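Local structure of catabolite control protein A (Lactococcus lactis, 2O20) at residues 61-71 with 115-126; 103-112 with 125-134. The protein probably acts as a DNA-binding global transcription regulator of carbon catabolite repression and activation. The protein carries 1 engineered substitution. One frame throughout, in Å; residues are numbered along the deposited sequence. Where two conformers were deposited one is given.

Interaction 1: residues 61-71 with 115-126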
loop_
_atom_site.group_PDB
_atom_site.type_symbol
_atom_site.label_atom_id
_atom_site.label_comp_id
_atom_site.label_asym_id
_atom_site.label_seq_id
_atom_site.Cartn_x
_atom_site.Cartn_y
_atom_site.Cartn_z
ATOM N N LYS D 61 0.223 24.598 -27.509
ATOM C CA LYS D 61 -0.937 24.104 -26.792
ATOM C C LYS D 61 -0.532 23.723 -25.362
ATOM O O LYS D 61 0.619 23.360 -25.092
ATOM C CB LYS D 61 -1.605 22.913 -27.495
ATOM C CG LYS D 61 -2.942 22.535 -26.844
ATOM C CD LYS D 61 -3.713 21.499 -27.624
ATOM C CE LYS D 61 -4.936 21.032 -26.845
ATOM N NZ LYS D 61 -5.589 19.847 -27.479
ATOM N N ARG D 62 -1.486 23.862 -24.451
ATOM C CA ARG D 62 -1.346 23.397 -23.083
ATOM C C ARG D 62 -0.646 22.020 -23.041
ATOM O O ARG D 62 -0.916 21.143 -23.881
ATOM C CB ARG D 62 -2.750 23.283 -22.479
ATOM C CG ARG D 62 -2.812 22.903 -21.005
ATOM C CD ARG D 62 -2.233 23.995 -20.146
ATOM N NE ARG D 62 -2.798 25.311 -20.467
ATOM C CZ ARG D 62 -2.347 26.455 -19.962
ATOM N NH1 ARG D 62 -1.325 26.453 -19.104
ATOM N NH2 ARG D 62 -2.922 27.603 -20.309
ATOM N N THR D 63 0.240 21.818 -22.069
ATOM C CA THR D 63 0.815 20.490 -21.862
ATOM C C THR D 63 -0.298 19.479 -21.689
ATOM O O THR D 63 -1.249 19.721 -20.950
ATOM C CB THR D 63 1.690 20.428 -20.605
ATOM O OG1 THR D 63 2.720 21.411 -20.716
ATOM C CG2 THR D 63 2.333 19.038 -20.459
ATOM N N THR D 64 -0.176 18.351 -22.373
ATOM C CA THR D 64 -1.153 17.267 -22.238
ATOM C C THR D 64 -1.306 16.831 -20.774
ATOM O O THR D 64 -0.306 16.704 -20.030
ATOM C CB THR D 64 -0.738 16.090 -23.134
ATOM O OG1 THR D 64 -0.860 16.498 -24.504
ATOM C CG2 THR D 64 -1.549 14.852 -22.870
ATOM N N THR D 65 -2.561 16.623 -20.378
ATOM C CA THR D 65 -2.905 16.371 -18.976
ATOM C C THR D 65 -3.785 15.141 -18.944
ATOM O O THR D 65 -4.816 15.096 -19.613
ATOM C CB THR D 65 -3.623 17.570 -18.315
ATOM O OG1 THR D 65 -2.757 18.718 -18.314
ATOM C CG2 THR D 65 -4.037 17.251 -16.883
ATOM N N VAL D 66 -3.339 14.163 -18.150
ATOM C CA VAL D 66 -4.027 12.915 -17.907
ATOM C C VAL D 66 -4.669 12.862 -16.508
ATOM O O VAL D 66 -3.988 13.068 -15.481
ATOM C CB VAL D 66 -3.117 11.695 -18.173
ATOM C CG1 VAL D 66 -2.890 11.543 -19.678
ATOM C CG2 VAL D 66 -1.785 11.835 -17.488
ATOM N N GLY D 67 -5.979 12.622 -16.513
ATOM C CA GLY D 67 -6.776 12.370 -15.297
ATOM C C GLY D 67 -6.794 10.883 -14.965
ATOM O O GLY D 67 -7.140 10.056 -15.806
ATOM N N VAL D 68 -6.464 10.542 -13.719
ATOM C CA VAL D 68 -6.482 9.131 -13.259
ATOM C C VAL D 68 -7.370 9.004 -12.034
ATOM O O VAL D 68 -7.118 9.624 -10.999
ATOM C CB VAL D 68 -5.051 8.618 -12.903
ATOM C CG1 VAL D 68 -5.065 7.134 -12.565
ATOM C CG2 VAL D 68 -4.059 8.910 -14.041
ATOM N N ILE D 69 -8.385 8.162 -12.152
ATOM C CA ILE D 69 -9.354 7.913 -11.095
ATOM C C ILE D 69 -9.118 6.513 -10.585
ATOM O O ILE D 69 -9.055 5.577 -11.377
ATOM C CB ILE D 69 -10.799 7.985 -11.604
ATOM C CG1 ILE D 69 -10.996 9.297 -12.342
ATOM C CG2 ILE D 69 -11.781 7.828 -10.401
ATOM C CD1 ILE D 69 -12.306 9.471 -12.994
ATOM N N LEU D 70 -8.973 6.391 -9.265
ATOM C CA LEU D 70 -8.811 5.080 -8.614
ATOM C C LEU D 70 -9.549 5.124 -7.289
ATOM O O LEU D 70 -9.754 6.212 -6.756
ATOM C CB LEU D 70 -7.319 4.735 -8.389
ATOM C CG LEU D 70 -6.472 5.647 -7.486
ATOM C CD1 LEU D 70 -5.166 4.912 -7.015
ATOM C CD2 LEU D 70 -6.079 6.963 -8.147
ATOM N N PRO D 71 -10.022 3.964 -6.794
ATOM C CA PRO D 71 -10.740 3.976 -5.506
ATOM C C PRO D 71 -9.921 4.621 -4.376
ATOM O O PRO D 71 -10.386 5.538 -3.698
ATOM C CB PRO D 71 -10.962 2.491 -5.257
ATOM C CG PRO D 71 -11.137 1.956 -6.606
ATOM C CD PRO D 71 -10.088 2.629 -7.403
ATOM N N PHE D 115 -12.439 16.924 -13.810
ATOM C CA PHE D 115 -11.587 16.584 -14.971
ATOM C C PHE D 115 -12.051 17.263 -16.273
ATOM O O PHE D 115 -11.253 17.856 -16.992
ATOM C CB PHE D 115 -11.552 15.050 -15.205
ATOM C CG PHE D 115 -10.650 14.268 -14.259
ATOM C CD1 PHE D 115 -9.985 14.863 -13.192
ATOM C CD2 PHE D 115 -10.520 12.905 -14.436
ATOM C CE1 PHE D 115 -9.180 14.110 -12.335
ATOM C CE2 PHE D 115 -9.731 12.139 -13.588
ATOM C CZ PHE D 115 -9.045 12.749 -12.541
ATOM N N LEU D 116 -13.346 17.140 -16.576
ATOM C CA LEU D 116 -13.936 17.698 -17.804
ATOM C C LEU D 116 -13.863 19.227 -17.796
ATOM O O LEU D 116 -13.638 19.832 -18.839
ATOM C CB LEU D 116 -15.396 17.223 -18.001
ATOM C CG LEU D 116 -15.701 15.827 -18.604
ATOM C CD1 LEU D 116 -14.998 14.637 -17.907
ATOM C CD2 LEU D 116 -17.225 15.579 -18.625
ATOM N N SER D 117 -14.010 19.835 -16.617
ATOM C CA SER D 117 -13.869 21.287 -16.474
ATOM C C SER D 117 -12.424 21.756 -16.588
ATOM O O SER D 117 -12.174 22.833 -17.134
ATOM C CB SER D 117 -14.464 21.797 -15.151
ATOM O OG SER D 117 -13.464 21.953 -14.154
ATOM N N LYS D 118 -11.482 20.974 -16.049
ATOM C CA LYS D 118 -10.052 21.256 -16.228
ATOM C C LYS D 118 -9.579 20.969 -17.645
ATOM O O LYS D 118 -8.458 21.291 -17.981
ATOM C CB LYS D 118 -9.196 20.434 -15.280
ATOM C CG LYS D 118 -9.192 20.886 -13.849
ATOM C CD LYS D 118 -8.411 19.884 -13.020
ATOM C CE LYS D 118 -8.538 20.141 -11.542
ATOM N NZ LYS D 118 -8.194 18.904 -10.740
ATOM N N GLN D 119 -10.428 20.365 -18.468
ATOM C CA GLN D 119 -10.086 20.026 -19.845
ATOM C C GLN D 119 -8.879 19.062 -19.897
ATOM O O GLN D 119 -7.919 19.256 -20.667
ATOM C CB GLN D 119 -9.822 21.293 -20.683
ATOM C CG GLN D 119 -11.063 22.126 -21.017
ATOM C CD GLN D 119 -10.694 23.480 -21.591
ATOM O OE1 GLN D 119 -10.799 23.707 -22.794
ATOM N NE2 GLN D 119 -10.204 24.369 -20.738
ATOM N N VAL D 120 -8.922 18.021 -19.074
ATOM C CA VAL D 120 -7.939 16.946 -19.237
ATOM C C VAL D 120 -8.087 16.386 -20.661
ATOM O O VAL D 120 -9.181 16.416 -21.288
ATOM C CB VAL D 120 -8.033 15.828 -18.148
ATOM C CG1 VAL D 120 -8.044 16.427 -16.742
ATOM C CG2 VAL D 120 -9.223 14.914 -18.383
ATOM N N ASP D 121 -6.960 15.902 -21.166
ATOM C CA ASP D 121 -6.830 15.415 -22.524
ATOM C C ASP D 121 -7.171 13.922 -22.643
ATOM O O ASP D 121 -7.477 13.427 -23.729
ATOM C CB ASP D 121 -5.409 15.707 -23.026
ATOM C CG ASP D 121 -5.096 17.188 -23.040
ATOM O OD1 ASP D 121 -5.580 17.847 -23.960
ATOM O OD2 ASP D 121 -4.440 17.724 -22.110
ATOM N N GLY D 122 -7.116 13.215 -21.520
ATOM C CA GLY D 122 -7.371 11.791 -21.478
ATOM C C GLY D 122 -7.539 11.308 -20.040
ATOM O O GLY D 122 -7.045 11.938 -19.115
ATOM N N ILE D 123 -8.273 10.208 -19.878
ATOM C CA ILE D 123 -8.628 9.636 -18.564
ATOM C C ILE D 123 -8.249 8.146 -18.498
ATOM O O ILE D 123 -8.558 7.382 -19.398
ATOM C CB ILE D 123 -10.179 9.826 -18.268
ATOM C CG1 ILE D 123 -10.489 11.308 -18.092
ATOM C CG2 ILE D 123 -10.612 9.102 -17.016
ATOM C CD1 ILE D 123 -11.952 11.677 -18.210
ATOM N N VAL D 124 -7.596 7.753 -17.411
ATOM C CA VAL D 124 -7.454 6.349 -17.043
ATOM C C VAL D 124 -8.389 6.079 -15.863
ATOM O O VAL D 124 -8.318 6.766 -14.848
ATOM C CB VAL D 124 -6.021 6.012 -16.606
ATOM C CG1 VAL D 124 -5.900 4.530 -16.201
ATOM C CG2 VAL D 124 -4.999 6.384 -17.703
ATOM N N TYR D 125 -9.274 5.091 -16.029
ATOM C CA TYR D 125 -10.225 4.710 -14.987
ATOM C C TYR D 125 -9.906 3.352 -14.387
ATOM O O TYR D 125 -9.720 2.377 -15.102
ATOM C CB TYR D 125 -11.636 4.643 -15.559
ATOM C CG TYR D 125 -12.671 4.176 -14.556
ATOM C CD1 TYR D 125 -13.331 5.077 -13.735
ATOM C CD2 TYR D 125 -12.958 2.814 -14.407
ATOM C CE1 TYR D 125 -14.258 4.645 -12.798
ATOM C CE2 TYR D 125 -13.896 2.369 -13.459
ATOM C CZ TYR D 125 -14.529 3.275 -12.664
ATOM O OH TYR D 125 -15.472 2.822 -11.738
ATOM N N MET D 126 -9.933 3.311 -13.058
ATOM C CA MET D 126 -9.784 2.101 -12.270
ATOM C C MET D 126 -10.907 2.128 -11.241
ATOM O O MET D 126 -11.274 3.184 -10.756
ATOM C CB MET D 126 -8.428 2.098 -11.548
ATOM C CG MET D 126 -7.214 1.705 -12.361
ATOM S SD MET D 126 -5.699 2.091 -11.422
ATOM C CE MET D 126 -5.401 3.738 -11.990
#
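Gly-67 and Phe-115 meet where two parallel strands of a Rossmann-like sheet, 65-70 and 122-125, run side by side under the end of helix 105-118. In this LacI-family sugar-binding domain the two strand axes come within 4.6 Å and diverge by only 20°. A regular parallel ladder joins them: Gly-67 N gives to Gly-122 O, Gly-67 O takes from Val-124 N, Ile-69 N gives to Val-124 O, and Ile-69 O takes from Met-126 N. The straightest of these, from Ile-69 N, has an N-H...O angle of 168°.

Ile-69 is worth following outward, on the face of the sheet it shares with Tyr-125. Its CB lies 4.4 Å from Tyr-125 CD1. CG1 stands beside the backbone N (chi1 -52°), which carries it to Phe-115, 3.4 Å from CE2. CD1 continues along the same ring, nearest CE2 again, and also faces Ile-123 CG2. Gly-67 CA sits over one face of the Phe-115 ring, 3.8 Å from its centroid, as a CH-pi contact; a side chain on this glycine would run into the ring. The Schellman motif at Gln-119 ends the helix just before Val-120 and turns the chain back into the sheet.

On the other face, Val-68 CG1 presses against Met-126 CE at 3.5 Å, tighter than usual carbon contact, with the methionine bent at its last torsion. Beyond these, Met-302 and Met-309 of helix 294-309 cover Val-66.

At the start of the ladder Asp-121 grips Thr-65 twice: its backbone N gives to Thr-65 O, while its carboxylate takes the threonine N-H. That second bond, 2.8 Å from Thr-65 N to Asp-121 OD2, reaches the anti side of the oxygen, slightly out of the carboxylate plane.

Interaction 2: residues 103-112 with 125-134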
loop_
_atom_site.group_PDB
_atom_site.type_symbol
_atom_site.label_atom_id
_atom_site.label_comp_id
_atom_site.label_asym_id
_atom_site.label_seq_id
_atom_site.Cartn_x
_atom_site.Cartn_y
_atom_site.Cartn_z
ATOM N N ASN D 103 -14.524 4.118 -4.620
ATOM C CA ASN D 103 -15.578 3.364 -5.308
ATOM C C ASN D 103 -17.031 3.842 -5.097
ATOM O O ASN D 103 -17.974 3.033 -5.106
ATOM C CB ASN D 103 -15.469 1.896 -4.900
ATOM C CG ASN D 103 -14.578 1.120 -5.796
ATOM O OD1 ASN D 103 -13.805 0.314 -5.321
ATOM N ND2 ASN D 103 -14.694 1.327 -7.113
ATOM N N ASP D 104 -17.196 5.142 -4.878
ATOM C CA ASP D 104 -18.499 5.774 -4.641
ATOM C C ASP D 104 -18.905 6.496 -5.941
ATOM O O ASP D 104 -18.196 7.376 -6.397
ATOM C CB ASP D 104 -18.347 6.759 -3.462
ATOM C CG ASP D 104 -19.632 7.519 -3.112
ATOM O OD1 ASP D 104 -19.804 7.848 -1.919
ATOM O OD2 ASP D 104 -20.462 7.819 -3.986
ATOM N N VAL D 105 -20.067 6.153 -6.505
ATOM C CA VAL D 105 -20.491 6.681 -7.807
ATOM C C VAL D 105 -20.746 8.195 -7.802
ATOM O O VAL D 105 -20.470 8.870 -8.795
ATOM C CB VAL D 105 -21.725 5.910 -8.357
ATOM C CG1 VAL D 105 -22.167 6.477 -9.697
ATOM C CG2 VAL D 105 -21.383 4.435 -8.510
ATOM N N GLU D 106 -21.217 8.734 -6.683
ATOM C CA GLU D 106 -21.343 10.180 -6.512
ATOM C C GLU D 106 -19.982 10.860 -6.577
ATOM O O GLU D 106 -19.823 11.922 -7.171
ATOM C CB GLU D 106 -21.965 10.518 -5.154
ATOM C CG GLU D 106 -23.334 9.929 -4.869
ATOM C CD GLU D 106 -23.911 10.420 -3.527
ATOM O OE1 GLU D 106 -23.418 11.451 -2.998
ATOM O OE2 GLU D 106 -24.871 9.792 -3.009
ATOM N N LYS D 107 -19.000 10.227 -5.936
ATOM C CA LYS D 107 -17.636 10.734 -5.891
ATOM C C LYS D 107 -17.006 10.633 -7.288
ATOM O O LYS D 107 -16.341 11.546 -7.738
ATOM C CB LYS D 107 -16.838 9.951 -4.842
ATOM C CG LYS D 107 -15.793 10.752 -4.059
ATOM C CD LYS D 107 -15.331 9.985 -2.772
ATOM C CE LYS D 107 -15.888 10.579 -1.489
ATOM N NZ LYS D 107 -15.671 9.697 -0.270
ATOM N N GLU D 108 -17.255 9.525 -7.977
ATOM C CA GLU D 108 -16.788 9.353 -9.358
ATOM C C GLU D 108 -17.350 10.449 -10.279
ATOM O O GLU D 108 -16.601 11.023 -11.073
ATOM C CB GLU D 108 -17.135 7.960 -9.887
ATOM C CG GLU D 108 -16.306 6.856 -9.223
ATOM C CD GLU D 108 -16.744 5.458 -9.595
ATOM O OE1 GLU D 108 -17.930 5.277 -9.990
ATOM O OE2 GLU D 108 -15.906 4.528 -9.457
ATOM N N GLU D 109 -18.650 10.752 -10.154
ATOM C CA GLU D 109 -19.279 11.799 -10.975
ATOM C C GLU D 109 -18.677 13.170 -10.736
ATOM O O GLU D 109 -18.464 13.921 -11.676
ATOM C CB GLU D 109 -20.795 11.900 -10.702
ATOM C CG GLU D 109 -21.619 10.885 -11.452
ATOM C CD GLU D 109 -23.099 11.108 -11.242
ATOM O OE1 GLU D 109 -23.698 10.385 -10.418
ATOM O OE2 GLU D 109 -23.649 12.027 -11.881
ATOM N N LYS D 110 -18.445 13.509 -9.475
ATOM C CA LYS D 110 -17.823 14.780 -9.129
ATOM C C LYS D 110 -16.397 14.863 -9.700
ATOM O O LYS D 110 -16.014 15.882 -10.260
ATOM C CB LYS D 110 -17.816 14.982 -7.613
ATOM C CG LYS D 110 -19.204 15.214 -7.045
ATOM C CD LYS D 110 -19.232 15.290 -5.524
ATOM C CE LYS D 110 -18.525 16.536 -5.004
ATOM N NZ LYS D 110 -18.783 16.721 -3.549
ATOM N N VAL D 111 -15.635 13.779 -9.570
ATOM C CA VAL D 111 -14.253 13.730 -10.096
ATOM C C VAL D 111 -14.223 14.025 -11.609
ATOM O O VAL D 111 -13.459 14.888 -12.067
ATOM C CB VAL D 111 -13.557 12.382 -9.760
ATOM C CG1 VAL D 111 -12.261 12.219 -10.547
ATOM C CG2 VAL D 111 -13.281 12.290 -8.255
ATOM N N LEU D 112 -15.067 13.338 -12.375
ATOM C CA LEU D 112 -15.204 13.613 -13.819
ATOM C C LEU D 112 -15.609 15.049 -14.176
ATOM O O LEU D 112 -15.142 15.600 -15.172
ATOM C CB LEU D 112 -16.198 12.657 -14.466
ATOM C CG LEU D 112 -15.830 11.182 -14.514
ATOM C CD1 LEU D 112 -16.922 10.438 -15.271
ATOM C CD2 LEU D 112 -14.496 10.961 -15.179
ATOM N N TYR D 125 -9.274 5.091 -16.029
ATOM C CA TYR D 125 -10.225 4.710 -14.987
ATOM C C TYR D 125 -9.906 3.352 -14.387
ATOM O O TYR D 125 -9.720 2.377 -15.102
ATOM C CB TYR D 125 -11.636 4.643 -15.559
ATOM C CG TYR D 125 -12.671 4.176 -14.556
ATOM C CD1 TYR D 125 -13.331 5.077 -13.735
ATOM C CD2 TYR D 125 -12.958 2.814 -14.407
ATOM C CE1 TYR D 125 -14.258 4.645 -12.798
ATOM C CE2 TYR D 125 -13.896 2.369 -13.459
ATOM C CZ TYR D 125 -14.529 3.275 -12.664
ATOM O OH TYR D 125 -15.472 2.822 -11.738
ATOM N N MET D 126 -9.933 3.311 -13.058
ATOM C CA MET D 126 -9.784 2.101 -12.270
ATOM C C MET D 126 -10.907 2.128 -11.241
ATOM O O MET D 126 -11.274 3.184 -10.756
ATOM C CB MET D 126 -8.428 2.098 -11.548
ATOM C CG MET D 126 -7.214 1.705 -12.361
ATOM S SD MET D 126 -5.699 2.091 -11.422
ATOM C CE MET D 126 -5.401 3.738 -11.990
ATOM N N GLY D 127 -11.467 0.965 -10.934
ATOM C CA GLY D 127 -12.572 0.860 -9.980
ATOM C C GLY D 127 -13.375 -0.388 -10.283
ATOM O O GLY D 127 -13.113 -1.067 -11.268
ATOM N N SER D 128 -14.360 -0.696 -9.447
ATOM C CA SER D 128 -15.054 -1.983 -9.552
ATOM C C SER D 128 -15.738 -2.141 -10.905
ATOM O O SER D 128 -15.704 -3.229 -11.488
ATOM C CB SER D 128 -16.053 -2.158 -8.407
ATOM O OG SER D 128 -16.909 -1.033 -8.290
ATOM N N SER D 129 -16.352 -1.065 -11.400
ATOM C CA SER D 129 -16.847 -1.021 -12.776
ATOM C C SER D 129 -17.501 0.315 -13.114
ATOM O O SER D 129 -17.966 1.040 -12.235
ATOM C CB SER D 129 -17.864 -2.132 -13.041
ATOM O OG SER D 129 -18.872 -2.062 -12.058
ATOM N N LEU D 130 -17.568 0.585 -14.413
ATOM C CA LEU D 130 -18.062 1.842 -14.951
ATOM C C LEU D 130 -19.596 1.932 -14.910
ATOM O O LEU D 130 -20.289 1.220 -15.642
ATOM C CB LEU D 130 -17.549 2.014 -16.388
ATOM C CG LEU D 130 -17.583 3.440 -16.925
ATOM C CD1 LEU D 130 -16.583 4.304 -16.185
ATOM C CD2 LEU D 130 -17.333 3.447 -18.434
ATOM N N ASP D 131 -20.112 2.811 -14.050
ATOM C CA ASP D 131 -21.556 3.037 -13.903
ATOM C C ASP D 131 -22.125 3.758 -15.126
ATOM O O ASP D 131 -21.428 4.515 -15.797
ATOM C CB ASP D 131 -21.829 3.839 -12.613
ATOM C CG ASP D 131 -23.314 4.014 -12.313
ATOM O OD1 ASP D 131 -23.832 3.274 -11.448
ATOM O OD2 ASP D 131 -23.955 4.903 -12.923
ATOM N N GLU D 132 -23.403 3.515 -15.404
ATOM C CA GLU D 132 -24.064 4.085 -16.577
ATOM C C GLU D 132 -24.100 5.613 -16.549
ATOM O O GLU D 132 -24.049 6.251 -17.602
ATOM C CB GLU D 132 -25.494 3.533 -16.696
ATOM C CG GLU D 132 -26.170 3.791 -18.036
ATOM C CD GLU D 132 -25.455 3.097 -19.190
ATOM O OE1 GLU D 132 -25.511 1.848 -19.252
ATOM O OE2 GLU D 132 -24.827 3.801 -20.024
ATOM N N LYS D 133 -24.221 6.186 -15.348
ATOM C CA LYS D 133 -24.085 7.634 -15.153
ATOM C C LYS D 133 -22.699 8.061 -15.649
ATOM O O LYS D 133 -22.575 8.966 -16.477
ATOM C CB LYS D 133 -24.233 8.018 -13.673
ATOM C CG LYS D 133 -25.617 7.762 -13.054
ATOM C CD LYS D 133 -25.768 8.539 -11.738
ATOM C CE LYS D 133 -27.111 8.308 -11.062
ATOM N NZ LYS D 133 -27.616 9.538 -10.349
ATOM N N ILE D 134 -21.678 7.360 -15.153
ATOM C CA ILE D 134 -20.266 7.621 -15.495
ATOM C C ILE D 134 -20.025 7.379 -17.002
ATOM O O ILE D 134 -19.464 8.228 -17.696
ATOM C CB ILE D 134 -19.298 6.726 -14.637
ATOM C CG1 ILE D 134 -19.651 6.745 -13.138
ATOM C CG2 ILE D 134 -17.848 7.158 -14.785
ATOM C CD1 ILE D 134 -19.685 8.125 -12.468
HETATM O O HOH W 1 -18.617 0.837 -6.551
HETATM O O HOH W 2 -13.326 4.652 -9.249
HETATM O O HOH W 3 -18.453 3.746 -12.001
#
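Val-105 and Asp-131 face each other with CA atoms 7.2 Å apart, and the gap narrows to 6.2 Å between the CA atoms of Glu-109 and Ile-134, where helices 105-118 and 132-141 meet. Ile-134 is a knob set among Val-105, Glu-108, Glu-109 and Leu-112. Its CD1 touches Glu-109 CG and Glu-108 CB, while CG2 presses on Leu-112 CD1 at a tight 3.4 Å. Val-105 CG1 lies against Asp-131 CG, whose carboxylate caps its own helix by accepting from Lys-133 N.

Glu-108 reaches past the knob, its chain extended (chi2 173°), to the edge of the Tyr-125 ring. Tyr-125 OH gives a 2.9 Å hydrogen bond to Glu-108 OE2, entering from above the carboxylate, whose plane is turned 64° from the ring. One water ties OE2 to Met-126 O; another ties OE1 to Ser-129 O and Asp-131 N. With an alanine here, the tyrosine hydroxyl would probably lose its acceptor and both waters a mate, leaving the loop after strand 122-125 less firmly tied. Such strand-loop-helix turns, packed against the preceding helix, belong to the parallel alpha/beta architecture of periplasmic-binding-protein-like domains.

In the fold
Both contacts lie in the subdomain built on the six-stranded parallel sheet, on the same side of the chain's centre, about 14 Å apart between their centres. Their segments alternate along the chain: 61-71, 103-112, 115-126, then 125-134, with Tyr-125 and Met-126 common to both. Interaction 1 pairs neighbouring strands beneath the end of helix 105-118; interaction 2 joins the first two turns of that helix to the loop and helix following strand 122-125. They meet directly where Ile-69 CD1 packs on Leu-112 CD2, 3.4 Å away. Helix 105-118 thus packs on the sheet through Val-111, Leu-112 and Phe-115, and on helix 132-141 through residues from Val-105 to Leu-112, within one alternating alpha/beta fold.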